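Local coordinates for PrgB (Enterococcus faecalis, PDB 6EVU), which promotes cell aggregation, biofilm formation and conjugation by binding and compacting DNA, here represented by its adhesin domain of the antigen I/II family, at residues A[55-60]-A[70-75]; A[109-114]-A[128-133]; A[156-161]-A[299-304]; A[171-176]-A[280-285]. All coordinates share one frame; numbering follows the deposited sequence.

Contact 1 (A[55-60]-A[70-75]). With PO4 (phosphate ion), chain B.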
loop_
_atom_site.group_PDB
_atom_site.type_symbol
_atom_site.label_atom_id
_atom_site.label_comp_id
_atom_site.label_asym_id
_atom_site.label_seq_id
_atom_site.Cartn_x
_atom_site.Cartn_y
_atom_site.Cartn_z
ATOM N N THR A 55 22.104 5.215 -9.386
ATOM C CA THR A 55 23.029 6.265 -8.962
ATOM C C THR A 55 22.331 7.618 -8.804
ATOM O O THR A 55 22.792 8.446 -8.018
ATOM C CB THR A 55 24.217 6.362 -9.920
ATOM O OG1 THR A 55 23.767 6.617 -11.255
ATOM C CG2 THR A 55 24.920 5.033 -9.934
ATOM N N ASP A 56 21.220 7.856 -9.525
ATOM C CA ASP A 56 20.410 9.050 -9.288
ATOM C C ASP A 56 19.504 8.837 -8.089
ATOM O O ASP A 56 19.344 9.721 -7.237
ATOM C CB ASP A 56 19.583 9.393 -10.521
ATOM C CG ASP A 56 20.449 9.851 -11.693
ATOM O OD1 ASP A 56 21.503 10.526 -11.470
ATOM O OD2 ASP A 56 20.101 9.521 -12.854
ATOM N N PHE A 57 18.921 7.651 -7.994
ATOM C CA PHE A 57 18.015 7.400 -6.894
ATOM C C PHE A 57 18.720 7.463 -5.544
ATOM O O PHE A 57 18.132 7.885 -4.539
ATOM C CB PHE A 57 17.352 6.033 -7.085
ATOM C CG PHE A 57 16.487 5.659 -5.925
ATOM C CD1 PHE A 57 15.231 6.244 -5.761
ATOM C CD2 PHE A 57 16.960 4.779 -4.941
ATOM C CE1 PHE A 57 14.456 5.936 -4.641
ATOM C CE2 PHE A 57 16.163 4.466 -3.831
ATOM C CZ PHE A 57 14.934 5.079 -3.676
ATOM N N ASN A 58 19.979 7.017 -5.476
ATOM C CA ASN A 58 20.628 6.902 -4.183
ATOM C C ASN A 58 21.179 8.227 -3.657
ATOM O O ASN A 58 21.639 8.270 -2.511
ATOM C CB ASN A 58 21.740 5.846 -4.256
ATOM C CG ASN A 58 21.182 4.458 -4.166
ATOM O OD1 ASN A 58 20.193 4.236 -3.476
ATOM N ND2 ASN A 58 21.799 3.510 -4.859
ATOM N N LYS A 59 21.125 9.304 -4.435
ATOM C CA LYS A 59 21.680 10.568 -3.976
ATOM C C LYS A 59 20.726 11.280 -3.042
ATOM O O LYS A 59 19.523 11.396 -3.313
ATOM C CB LYS A 59 21.956 11.450 -5.162
ATOM C CG LYS A 59 23.135 10.943 -5.926
ATOM C CD LYS A 59 23.343 11.787 -7.136
ATOM C CE LYS A 59 24.675 11.548 -7.784
ATOM N NZ LYS A 59 24.681 12.566 -8.865
ATOM N N VAL A 60 21.269 11.799 -1.948
ATOM C CA VAL A 60 20.487 12.631 -1.061
ATOM C C VAL A 60 21.234 13.950 -0.848
ATOM O O VAL A 60 22.356 14.148 -1.294
ATOM C CB VAL A 60 20.193 11.925 0.285
ATOM C CG1 VAL A 60 19.430 10.608 0.056
ATOM C CG2 VAL A 60 21.497 11.654 0.975
ATOM N N THR A 70 13.774 8.746 2.675
ATOM C CA THR A 70 14.422 10.012 2.365
ATOM C C THR A 70 14.826 10.031 0.898
ATOM O O THR A 70 14.622 11.039 0.218
ATOM C CB THR A 70 15.610 10.225 3.297
ATOM O OG1 THR A 70 15.123 10.389 4.647
ATOM C CG2 THR A 70 16.377 11.514 2.911
ATOM N N LYS A 71 15.371 8.920 0.392
ATOM C CA LYS A 71 15.699 8.823 -1.027
ATOM C C LYS A 71 14.473 9.020 -1.918
ATOM O O LYS A 71 14.582 9.609 -3.015
ATOM C CB LYS A 71 16.368 7.477 -1.324
ATOM C CG LYS A 71 17.766 7.395 -0.697
ATOM C CD LYS A 71 18.365 5.996 -0.937
ATOM C CE LYS A 71 19.768 5.882 -0.305
ATOM N NZ LYS A 71 20.319 4.524 -0.688
ATOM N N LEU A 72 13.335 8.507 -1.494
ATOM C CA LEU A 72 12.099 8.655 -2.238
ATOM C C LEU A 72 11.584 10.081 -2.318
ATOM O O LEU A 72 11.008 10.463 -3.305
ATOM C CB LEU A 72 11.015 7.745 -1.685
ATOM C CG LEU A 72 11.166 6.285 -2.062
ATOM C CD1 LEU A 72 10.295 5.416 -1.188
ATOM C CD2 LEU A 72 10.845 6.077 -3.526
ATOM N N ARG A 73 11.774 10.856 -1.257
ATOM C CA ARG A 73 11.232 12.203 -1.212
ATOM C C ARG A 73 12.036 13.293 -1.915
ATOM O O ARG A 73 12.504 14.226 -1.312
ATOM C CB ARG A 73 10.956 12.607 0.235
ATOM C CG ARG A 73 9.890 11.783 0.914
ATOM C CD ARG A 73 9.513 12.350 2.264
ATOM N NE ARG A 73 10.701 12.521 3.065
ATOM C CZ ARG A 73 11.165 11.624 3.916
ATOM N NH1 ARG A 73 10.521 10.503 4.134
ATOM N NH2 ARG A 73 12.270 11.870 4.563
ATOM N N LYS A 74 12.168 13.134 -3.211
ATOM C CA LYS A 74 12.803 14.083 -4.083
ATOM C C LYS A 74 12.049 14.013 -5.411
ATOM O O LYS A 74 11.435 13.015 -5.732
ATOM C CB LYS A 74 14.303 13.865 -4.222
ATOM C CG LYS A 74 14.752 12.554 -4.813
ATOM C CD LYS A 74 16.255 12.564 -5.045
ATOM C CE LYS A 74 16.800 11.173 -5.322
ATOM N NZ LYS A 74 16.922 10.399 -4.076
ATOM N N ASP A 75 12.089 15.092 -6.162
ATOM C CA ASP A 75 11.359 15.155 -7.423
ATOM C C ASP A 75 12.281 14.627 -8.509
ATOM O O ASP A 75 13.312 15.246 -8.799
ATOM C CB ASP A 75 10.957 16.603 -7.693
ATOM C CG ASP A 75 10.006 16.731 -8.859
ATOM O OD1 ASP A 75 9.938 15.842 -9.703
ATOM O OD2 ASP A 75 9.288 17.741 -8.905
HETATM P P PO4 B . 10.603 16.303 3.863
HETATM O O1 PO4 B . 10.305 15.777 5.255
HETATM O O2 PO4 B . 9.270 16.675 3.214
HETATM O O3 PO4 B . 11.442 17.563 3.990
HETATM O O4 PO4 B . 11.384 15.375 2.976
#
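The ammonium of Lys74 is gripped by three backbone carbonyls, two of them across the contact: NZ lies 2.8 Å from Phe57 O and 2.9 Å from Lys59 O, and within its own segment it bonds Lys71 O, in that carbonyl's plane and on a lone pair. Toward Phe57 O it comes from above the carbonyl plane. Three acceptors match the three N-H groups of a lysine, and the oxygens would probably stabilise its charge. A second lysine works differently. Lys71 runs extended beyond CG and lays its methylenes on the other segment; Lys71 NZ donates a hydrogen bond to Asn58 OD1 (2.8 Å), again from above the plane of the C=O group.

Those methylenes also do apolar work: Lys71 CB sits over one face of the Phe57 ring, a CH-pi contact 4.1 Å from its centroid, while Leu72 CD2 meets the ring's edge at CE1 (3.8 Å). Val60 CG1 packs on Lys71 CG. Each segment carries the end of a short helix, 54-57 or 68-72, and the chain that follows it, and Lys74 NZ bridges the two.

Farther out, Arg73 is the centre of an inverse gamma turn just past helix 68-72, a bend that precedes Lys74. Arg73 NE donates to O4 of a phosphate ion, probably from the crystallisation liquor, at 2.9 Å; Val296 N binds the same ion. Asn146 ND2 holds the carbonyls of Leu72 and Lys74.

Contact 2 (A[109-114]-A[128-133])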
loop_
_atom_site.group_PDB
_atom_site.type_symbol
_atom_site.label_atom_id
_atom_site.label_comp_id
_atom_site.label_asym_id
_atom_site.label_seq_id
_atom_site.Cartn_x
_atom_site.Cartn_y
_atom_site.Cartn_z
ATOM N N PRO A 109 0.378 3.620 -16.808
ATOM C CA PRO A 109 0.414 2.497 -15.858
ATOM C C PRO A 109 1.651 1.645 -16.086
ATOM O O PRO A 109 2.100 1.474 -17.215
ATOM C CB PRO A 109 -0.870 1.707 -16.157
ATOM C CG PRO A 109 -1.338 2.221 -17.506
ATOM C CD PRO A 109 -0.780 3.580 -17.730
ATOM N N VAL A 110 2.246 1.186 -14.984
ATOM C CA VAL A 110 3.488 0.421 -15.026
ATOM C C VAL A 110 3.153 -0.996 -14.599
ATOM O O VAL A 110 2.580 -1.220 -13.517
ATOM C CB VAL A 110 4.534 1.053 -14.099
ATOM C CG1 VAL A 110 5.740 0.129 -14.003
ATOM C CG2 VAL A 110 4.851 2.454 -14.665
ATOM N N THR A 111 3.467 -1.966 -15.442
ATOM C CA THR A 111 3.147 -3.363 -15.103
ATOM C C THR A 111 4.417 -4.040 -14.611
ATOM O O THR A 111 5.388 -4.155 -15.368
ATOM C CB THR A 111 2.578 -4.105 -16.321
ATOM O OG1 THR A 111 1.395 -3.427 -16.813
ATOM C CG2 THR A 111 2.270 -5.587 -16.017
ATOM N N VAL A 112 4.392 -4.515 -13.347
ATOM C CA VAL A 112 5.484 -5.287 -12.748
ATOM C C VAL A 112 5.072 -6.756 -12.757
ATOM O O VAL A 112 4.093 -7.135 -12.118
ATOM C CB VAL A 112 5.746 -4.807 -11.307
ATOM C CG1 VAL A 112 6.878 -5.648 -10.631
ATOM C CG2 VAL A 112 5.991 -3.291 -11.251
ATOM N N THR A 113 5.826 -7.602 -13.441
ATOM C CA THR A 113 5.501 -9.022 -13.509
ATOM C C THR A 113 6.421 -9.818 -12.587
ATOM O O THR A 113 7.639 -9.673 -12.640
ATOM C CB THR A 113 5.642 -9.511 -14.948
ATOM O OG1 THR A 113 4.724 -8.778 -15.783
ATOM C CG2 THR A 113 5.324 -10.988 -15.039
ATOM N N TYR A 114 5.833 -10.653 -11.749
ATOM C CA TYR A 114 6.573 -11.627 -10.950
ATOM C C TYR A 114 6.420 -12.998 -11.574
ATOM O O TYR A 114 5.306 -13.400 -11.947
ATOM C CB TYR A 114 6.057 -11.687 -9.508
ATOM C CG TYR A 114 6.311 -10.407 -8.724
ATOM C CD1 TYR A 114 7.493 -10.274 -8.019
ATOM C CD2 TYR A 114 5.351 -9.400 -8.646
ATOM C CE1 TYR A 114 7.767 -9.126 -7.309
ATOM C CE2 TYR A 114 5.593 -8.233 -7.914
ATOM C CZ TYR A 114 6.819 -8.096 -7.253
ATOM O OH TYR A 114 7.140 -6.976 -6.499
ATOM N N LYS A 128 2.601 -16.894 -11.277
ATOM C CA LYS A 128 3.003 -15.611 -11.849
ATOM C C LYS A 128 1.947 -14.589 -11.433
ATOM O O LYS A 128 0.777 -14.953 -11.236
ATOM C CB LYS A 128 3.071 -15.739 -13.390
ATOM C CG LYS A 128 3.110 -14.439 -14.222
ATOM C CD LYS A 128 3.341 -14.718 -15.710
ATOM C CE LYS A 128 2.383 -13.952 -16.641
ATOM N NZ LYS A 128 2.871 -13.954 -18.063
ATOM N N ALA A 129 2.352 -13.323 -11.333
ATOM C CA ALA A 129 1.412 -12.233 -11.069
ATOM C C ALA A 129 1.861 -10.951 -11.764
ATOM O O ALA A 129 3.043 -10.723 -11.972
ATOM C CB ALA A 129 1.267 -11.996 -9.553
ATOM N N GLU A 130 0.883 -10.139 -12.158
ATOM C CA GLU A 130 1.102 -8.792 -12.687
ATOM C C GLU A 130 0.557 -7.792 -11.699
ATOM O O GLU A 130 -0.625 -7.848 -11.359
ATOM C CB GLU A 130 0.391 -8.618 -14.028
ATOM C CG GLU A 130 1.105 -9.370 -15.130
ATOM C CD GLU A 130 0.353 -9.369 -16.458
ATOM O OE1 GLU A 130 -0.833 -8.974 -16.478
ATOM O OE2 GLU A 130 0.941 -9.793 -17.487
ATOM N N PHE A 131 1.433 -6.913 -11.186
ATOM C CA PHE A 131 1.016 -5.794 -10.339
ATOM C C PHE A 131 1.081 -4.531 -11.194
ATOM O O PHE A 131 2.166 -4.140 -11.609
ATOM C CB PHE A 131 1.996 -5.680 -9.171
ATOM C CG PHE A 131 1.801 -6.719 -8.084
ATOM C CD1 PHE A 131 1.785 -8.091 -8.350
ATOM C CD2 PHE A 131 1.610 -6.276 -6.772
ATOM C CE1 PHE A 131 1.571 -9.018 -7.294
ATOM C CE2 PHE A 131 1.371 -7.212 -5.730
ATOM C CZ PHE A 131 1.401 -8.549 -6.012
ATOM N N VAL A 132 -0.059 -3.893 -11.456
ATOM C CA VAL A 132 -0.119 -2.689 -12.282
ATOM C C VAL A 132 -0.343 -1.489 -11.394
ATOM O O VAL A 132 -1.355 -1.392 -10.681
ATOM C CB VAL A 132 -1.228 -2.786 -13.333
ATOM C CG1 VAL A 132 -1.291 -1.473 -14.151
ATOM C CG2 VAL A 132 -0.977 -4.057 -14.185
ATOM N N TYR A 133 0.632 -0.577 -11.422
ATOM C CA TYR A 133 0.640 0.657 -10.632
ATOM C C TYR A 133 0.347 1.840 -11.531
ATOM O O TYR A 133 0.959 1.973 -12.574
ATOM C CB TYR A 133 2.022 0.861 -10.027
ATOM C CG TYR A 133 2.397 -0.233 -9.070
ATOM C CD1 TYR A 133 3.061 -1.406 -9.500
ATOM C CD2 TYR A 133 2.156 -0.053 -7.691
ATOM C CE1 TYR A 133 3.451 -2.391 -8.542
ATOM C CE2 TYR A 133 2.521 -1.043 -6.789
ATOM C CZ TYR A 133 3.160 -2.168 -7.228
ATOM O OH TYR A 133 3.568 -3.179 -6.403
HETATM O O HOH W 1 3.605 -9.891 -17.933
HETATM O O HOH W 2 5.964 -4.492 -6.784
#
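Tyr114 turns the edge of its ring, at CD2 and CE2, onto the face of Phe131, a T-shaped pair with centroids 5.3 Å apart and planes at 76°. Tyr114 CE2 lies above the rim of the Phe131 ring, 3.8 Å from Phe131 CD1. Farther along the same face of the sheet, Val112 CG2, anti to its carbonyl carbon, reaches Tyr133 CE1 (3.8 Å). A water bonded to both Tyr114 OH and Tyr133 OH bridges the two phenols, and Ser150 O takes up Tyr114 OH as well.

The other face is more polar and partly exposed, which suits threonine and glutamate: Thr113 and Glu130 lie side by side, pointing the same way, joined through a water bonded to Thr113 OG1 that donates to Glu130 OE2. Thr111 OG1 touches Val132 CG2 at 3.6 Å. Six backbone hydrogen bonds hold this antiparallel ladder.

Strand 42-47 flanks 110-115 and strand 169-179 flanks 124-137, while Phe149 of strand 145-150, in the second sheet, packs against Val110, Val112 and Tyr133.

Contact 3 (A[156-161]-A[299-304])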
loop_
_atom_site.group_PDB
_atom_site.type_symbol
_atom_site.label_atom_id
_atom_site.label_comp_id
_atom_site.label_asym_id
_atom_site.label_seq_id
_atom_site.Cartn_x
_atom_site.Cartn_y
_atom_site.Cartn_z
ATOM N N THR A 156 6.766 -5.834 -1.925
ATOM C CA THR A 156 5.973 -5.118 -2.929
ATOM C C THR A 156 6.548 -3.769 -3.409
ATOM O O THR A 156 7.275 -3.746 -4.391
ATOM C CB THR A 156 4.517 -4.950 -2.406
ATOM O OG1 THR A 156 4.196 -6.155 -1.638
ATOM C CG2 THR A 156 3.479 -4.827 -3.521
ATOM N N ALA A 157 6.201 -2.668 -2.782
ATOM C CA ALA A 157 6.514 -1.361 -3.362
ATOM C C ALA A 157 6.831 -0.329 -2.293
ATOM O O ALA A 157 6.177 -0.281 -1.253
ATOM C CB ALA A 157 5.350 -0.830 -4.189
ATOM N N PHE A 158 7.758 0.572 -2.609
ATOM C CA PHE A 158 7.954 1.804 -1.845
ATOM C C PHE A 158 7.707 2.944 -2.798
ATOM O O PHE A 158 8.249 2.935 -3.902
ATOM C CB PHE A 158 9.380 1.890 -1.287
ATOM C CG PHE A 158 9.707 0.823 -0.258
ATOM C CD1 PHE A 158 9.993 -0.468 -0.677
ATOM C CD2 PHE A 158 9.761 1.117 1.126
ATOM C CE1 PHE A 158 10.341 -1.487 0.285
ATOM C CE2 PHE A 158 10.060 0.092 2.082
ATOM C CZ PHE A 158 10.344 -1.177 1.650
ATOM N N ILE A 159 6.856 3.902 -2.418
ATOM C CA ILE A 159 6.445 4.943 -3.364
ATOM C C ILE A 159 6.545 6.295 -2.684
ATOM O O ILE A 159 6.105 6.473 -1.537
ATOM C CB ILE A 159 5.008 4.656 -3.890
ATOM C CG1 ILE A 159 5.059 3.389 -4.823
ATOM C CG2 ILE A 159 4.378 5.914 -4.639
ATOM C CD1 ILE A 159 3.771 2.887 -5.300
ATOM N N GLY A 160 7.037 7.299 -3.422
ATOM C CA GLY A 160 7.081 8.615 -2.790
ATOM C C GLY A 160 7.623 9.663 -3.742
ATOM O O GLY A 160 8.109 9.345 -4.833
ATOM N N THR A 161 7.565 10.918 -3.285
ATOM C CA THR A 161 8.116 12.046 -4.040
ATOM C C THR A 161 8.289 13.226 -3.081
ATOM O O THR A 161 8.000 13.132 -1.897
ATOM C CB THR A 161 7.220 12.388 -5.242
ATOM O OG1 THR A 161 7.933 13.352 -6.068
ATOM C CG2 THR A 161 5.925 13.048 -4.780
ATOM N N ALA A 299 6.344 9.763 1.356
ATOM C CA ALA A 299 6.853 8.485 0.881
ATOM C C ALA A 299 6.386 7.386 1.830
ATOM O O ALA A 299 6.378 7.571 3.045
ATOM C CB ALA A 299 8.385 8.471 0.849
ATOM N N GLN A 300 6.031 6.228 1.246
ATOM C CA GLN A 300 5.461 5.174 2.080
ATOM C C GLN A 300 5.911 3.810 1.567
ATOM O O GLN A 300 6.338 3.639 0.424
ATOM C CB GLN A 300 3.917 5.255 2.067
ATOM C CG GLN A 300 3.338 4.785 0.730
ATOM C CD GLN A 300 1.868 5.171 0.582
ATOM O OE1 GLN A 300 1.469 5.880 -0.322
ATOM N NE2 GLN A 300 1.046 4.654 1.475
ATOM N N TRP A 301 5.744 2.813 2.457
ATOM C CA TRP A 301 5.929 1.418 2.079
ATOM C C TRP A 301 4.550 0.790 2.022
ATOM O O TRP A 301 3.817 0.880 3.010
ATOM C CB TRP A 301 6.799 0.731 3.139
ATOM C CG TRP A 301 6.910 -0.771 2.960
ATOM C CD1 TRP A 301 6.803 -1.451 1.800
ATOM C CD2 TRP A 301 7.145 -1.760 3.985
ATOM N NE1 TRP A 301 6.930 -2.804 1.998
ATOM C CE2 TRP A 301 7.142 -3.019 3.338
ATOM C CE3 TRP A 301 7.309 -1.704 5.381
ATOM C CZ2 TRP A 301 7.337 -4.221 4.064
ATOM C CZ3 TRP A 301 7.529 -2.891 6.080
ATOM C CH2 TRP A 301 7.506 -4.120 5.418
ATOM N N PHE A 302 4.198 0.187 0.890
ATOM C CA PHE A 302 2.932 -0.535 0.764
ATOM C C PHE A 302 3.267 -1.996 0.488
ATOM O O PHE A 302 3.714 -2.337 -0.599
ATOM C CB PHE A 302 2.004 -0.002 -0.331
ATOM C CG PHE A 302 0.685 -0.709 -0.290
ATOM C CD1 PHE A 302 -0.252 -0.338 0.693
ATOM C CD2 PHE A 302 0.468 -1.829 -1.041
ATOM C CE1 PHE A 302 -1.452 -1.000 0.817
ATOM C CE2 PHE A 302 -0.763 -2.559 -0.905
ATOM C CZ PHE A 302 -1.699 -2.138 0.021
ATOM N N ALA A 303 2.992 -2.863 1.457
ATOM C CA ALA A 303 3.184 -4.297 1.299
ATOM C C ALA A 303 1.843 -4.961 1.012
ATOM O O ALA A 303 0.837 -4.624 1.652
ATOM C CB ALA A 303 3.779 -4.888 2.576
ATOM N N PHE A 304 1.852 -5.915 0.091
ATOM C CA PHE A 304 0.669 -6.678 -0.287
ATOM C C PHE A 304 0.786 -8.109 0.197
ATOM O O PHE A 304 1.747 -8.789 -0.141
ATOM C CB PHE A 304 0.470 -6.717 -1.795
ATOM C CG PHE A 304 -0.709 -7.524 -2.190
ATOM C CD1 PHE A 304 -1.976 -6.960 -2.125
ATOM C CD2 PHE A 304 -0.571 -8.881 -2.599
ATOM C CE1 PHE A 304 -3.122 -7.728 -2.484
ATOM C CE2 PHE A 304 -1.722 -9.635 -2.996
ATOM C CZ PHE A 304 -2.979 -9.073 -2.916
#
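Strands 157-160 and 299-302 form an antiparallel pair in the six-stranded sheet of the domain, and it carries a cross-strand aromatic stack. Phe158 and Trp301, a non-hydrogen-bonded pair, lie side by side and point the same way. Their rings are offset and almost parallel, planes at 10°, with the Phe158 centroid 4.1 Å from that of the five-membered ring of Trp301. Phe158 CE2 comes within 3.4 Å of Trp301 CG. The edge of the indole meets Ala157 O at CD1, and its N-H goes to Ile155 O.

At the next such pair two small residues meet: Gly160 and Ala299, with CA atoms 3.7 Å apart, too close for a side chain on both. Ile159 and Gln300 exchange backbone bonds; Gln300 NE2 bonds Gly285 O of the other sheet. Just before strand 157-160, Thr156 OG1 accepts the N-H of Phe304, past the end of 299-302, at 2.9 Å; it also bonds Pro153 O.

Ile159 and Phe302 face the other sheet, the latter stacking on Phe284, whereas Trp301 is partly exposed and its backbone N bonds a TRS molecule, probably from the crystallisation liquor. Two antiparallel sheets packed face to face through such side chains form a beta sandwich, consistent with this chain's glucan-binding protein C family domain.

Contact 4 (A[171-176]-A[280-285])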
loop_
_atom_site.group_PDB
_atom_site.type_symbol
_atom_site.label_atom_id
_atom_site.label_comp_id
_atom_site.label_asym_id
_atom_site.label_seq_id
_atom_site.Cartn_x
_atom_site.Cartn_y
_atom_site.Cartn_z
ATOM N N THR A 171 -1.848 6.110 -5.450
ATOM C CA THR A 171 -1.476 5.153 -6.475
ATOM C C THR A 171 -2.572 4.100 -6.562
ATOM O O THR A 171 -2.970 3.540 -5.525
ATOM C CB THR A 171 -0.140 4.456 -6.155
ATOM O OG1 THR A 171 0.884 5.465 -5.931
ATOM C CG2 THR A 171 0.278 3.557 -7.292
ATOM N N ARG A 172 -3.000 3.785 -7.784
ATOM C CA ARG A 172 -3.910 2.657 -8.018
ATOM C C ARG A 172 -3.080 1.402 -8.242
ATOM O O ARG A 172 -2.052 1.413 -8.950
ATOM C CB ARG A 172 -4.825 2.913 -9.242
ATOM C CG ARG A 172 -5.837 1.722 -9.416
ATOM C CD ARG A 172 -7.044 2.196 -10.196
ATOM N NE ARG A 172 -6.612 2.595 -11.516
ATOM C CZ ARG A 172 -7.304 3.372 -12.346
ATOM N NH1 ARG A 172 -8.495 3.873 -11.996
ATOM N NH2 ARG A 172 -6.782 3.652 -13.537
ATOM N N LEU A 173 -3.497 0.304 -7.592
ATOM C CA LEU A 173 -2.866 -0.999 -7.764
ATOM C C LEU A 173 -3.930 -1.997 -8.215
ATOM O O LEU A 173 -4.961 -2.165 -7.534
ATOM C CB LEU A 173 -2.186 -1.489 -6.460
ATOM C CG LEU A 173 -1.661 -2.931 -6.446
ATOM C CD1 LEU A 173 -0.617 -3.167 -7.571
ATOM C CD2 LEU A 173 -0.990 -3.146 -5.126
ATOM N N THR A 174 -3.695 -2.626 -9.370
ATOM C CA THR A 174 -4.567 -3.699 -9.872
ATOM C C THR A 174 -3.709 -4.923 -10.089
ATOM O O THR A 174 -2.640 -4.832 -10.701
ATOM C CB THR A 174 -5.208 -3.287 -11.202
ATOM O OG1 THR A 174 -5.901 -2.033 -11.053
ATOM C CG2 THR A 174 -6.144 -4.405 -11.692
ATOM N N ILE A 175 -4.143 -6.082 -9.554
ATOM C CA ILE A 175 -3.309 -7.287 -9.494
ATOM C C ILE A 175 -3.975 -8.400 -10.290
ATOM O O ILE A 175 -5.178 -8.636 -10.149
ATOM C CB ILE A 175 -3.089 -7.734 -8.038
ATOM C CG1 ILE A 175 -2.281 -6.670 -7.282
ATOM C CG2 ILE A 175 -2.357 -9.143 -7.959
ATOM C CD1 ILE A 175 -2.371 -6.751 -5.740
ATOM N N LYS A 176 -3.194 -9.109 -11.110
ATOM C CA LYS A 176 -3.691 -10.299 -11.777
ATOM C C LYS A 176 -2.844 -11.473 -11.351
ATOM O O LYS A 176 -1.614 -11.381 -11.364
ATOM C CB LYS A 176 -3.647 -10.173 -13.294
ATOM C CG LYS A 176 -4.599 -9.190 -13.876
ATOM C CD LYS A 176 -4.497 -9.298 -15.391
ATOM C CE LYS A 176 -5.246 -8.181 -16.067
ATOM N NZ LYS A 176 -5.119 -8.267 -17.566
ATOM N N ILE A 280 -8.595 -8.041 -8.027
ATOM C CA ILE A 280 -8.206 -7.097 -6.977
ATOM C C ILE A 280 -7.817 -5.758 -7.576
ATOM O O ILE A 280 -6.958 -5.681 -8.461
ATOM C CB ILE A 280 -7.023 -7.655 -6.173
ATOM C CG1 ILE A 280 -7.504 -8.869 -5.360
ATOM C CG2 ILE A 280 -6.414 -6.565 -5.271
ATOM C CD1 ILE A 280 -6.354 -9.520 -4.580
ATOM N N SER A 281 -8.358 -4.688 -7.026
ATOM C CA SER A 281 -7.965 -3.350 -7.507
ATOM C C SER A 281 -8.402 -2.319 -6.482
ATOM O O SER A 281 -9.538 -2.376 -6.014
ATOM C CB SER A 281 -8.618 -3.053 -8.835
ATOM O OG SER A 281 -8.128 -1.813 -9.369
ATOM N N PHE A 282 -7.509 -1.423 -6.093
ATOM C CA PHE A 282 -7.824 -0.446 -5.050
ATOM C C PHE A 282 -6.730 0.609 -5.111
ATOM O O PHE A 282 -5.746 0.455 -5.855
ATOM C CB PHE A 282 -7.889 -1.096 -3.661
ATOM C CG PHE A 282 -6.578 -1.711 -3.243
ATOM C CD1 PHE A 282 -6.206 -2.968 -3.677
ATOM C CD2 PHE A 282 -5.699 -0.975 -2.423
ATOM C CE1 PHE A 282 -4.967 -3.507 -3.351
ATOM C CE2 PHE A 282 -4.454 -1.494 -2.063
ATOM C CZ PHE A 282 -4.077 -2.764 -2.538
ATOM N N SER A 283 -6.902 1.704 -4.340
ATOM C CA SER A 283 -5.813 2.692 -4.266
ATOM C C SER A 283 -5.237 2.836 -2.863
ATOM O O SER A 283 -5.918 2.596 -1.847
ATOM C CB SER A 283 -6.282 4.071 -4.772
ATOM O OG SER A 283 -6.625 3.932 -6.124
ATOM N N PHE A 284 -3.969 3.248 -2.786
ATOM C CA PHE A 284 -3.366 3.502 -1.474
ATOM C C PHE A 284 -2.621 4.827 -1.537
ATOM O O PHE A 284 -2.198 5.260 -2.604
ATOM C CB PHE A 284 -2.446 2.332 -0.999
ATOM C CG PHE A 284 -1.277 2.050 -1.947
ATOM C CD1 PHE A 284 -0.073 2.690 -1.781
ATOM C CD2 PHE A 284 -1.432 1.138 -2.983
ATOM C CE1 PHE A 284 1.003 2.429 -2.645
ATOM C CE2 PHE A 284 -0.333 0.854 -3.863
ATOM C CZ PHE A 284 0.864 1.535 -3.674
ATOM N N GLY A 285 -2.369 5.450 -0.398
ATOM C CA GLY A 285 -1.699 6.725 -0.478
ATOM C C GLY A 285 -1.449 7.360 0.865
ATOM O O GLY A 285 -1.395 6.684 1.908
HETATM O O HOH W 3 0.608 5.852 -3.162
HETATM O O HOH W 4 -6.806 -10.349 -8.792
#
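Thr171 with Phe284 and Leu173 with Phe282 are antiparallel hydrogen-bonded pairs, each with two backbone bonds; Leu173 N to Phe282 O is the straightest, 2.8 Å with 177° at the hydrogen. Toward the other end Ile175 N still reaches Ile280 O, while a water spans Ile175 O and Ile280 N.

Among polar side chains, Thr174 OG1 and Ser281 OG share a hydrogen bond of 2.8 Å in which either could donate. Small hydroxyls suit this non-hydrogen-bonded pair, where the backbones come close. With OG anti to its backbone N (chi1 -174°), Ser281 turns its hydroxyl toward Thr174 OG1. Ser283 OG packs on Arg172 CB and bonds Gln136 OE1; the guanidinium of Arg172 forms a salt bridge with Glu134. Another water joins Thr171 OG1 to Phe284 O.

Apolar contacts fill the reverse face. Thr171 CB lies over the face of the Phe284 ring, 4.3 Å from its centroid, whereas Leu173 CB meets the edge at CE2 (4.0 Å). Leu173 CD2 touches Phe282 CZ, and Ile175 CD1 packs on Ile280 CG2 at 4.1 Å. Branched and aromatic residues suit this buried side.

Strand 124-137 borders 169-179, and strand 211-215 borders 280-287. Ile159 of strand 157-160 covers Thr171 and Phe284, while strand 193-197 packs against Ile280 and Phe282.

How the contacts relate
Contacts 2 and 4 lie in the same nine-stranded sheet, where strands 124-137 and 169-179 are neighbours; their centres are 11 Å apart, and Val132 N and Thr174 O probably share a hydrogen bond. Contact 3 belongs to the six-stranded sheet packed against it, its centre 12 Å from that of contact 4 and 14 Å from that of contact 2. Contact 1 lies outside both sheets, yet Leu72 CD1 touches Phe158 CB of contact 3. Along the chain contacts 1, 2 and 3 follow in series, with contact 4 nested inside the loop that contact 3 closes. Contacts 1 and 2 join segments near in sequence, whereas contacts 3 and 4 join segments more than 100 residues apart, one in each sheet of the adhesin domain.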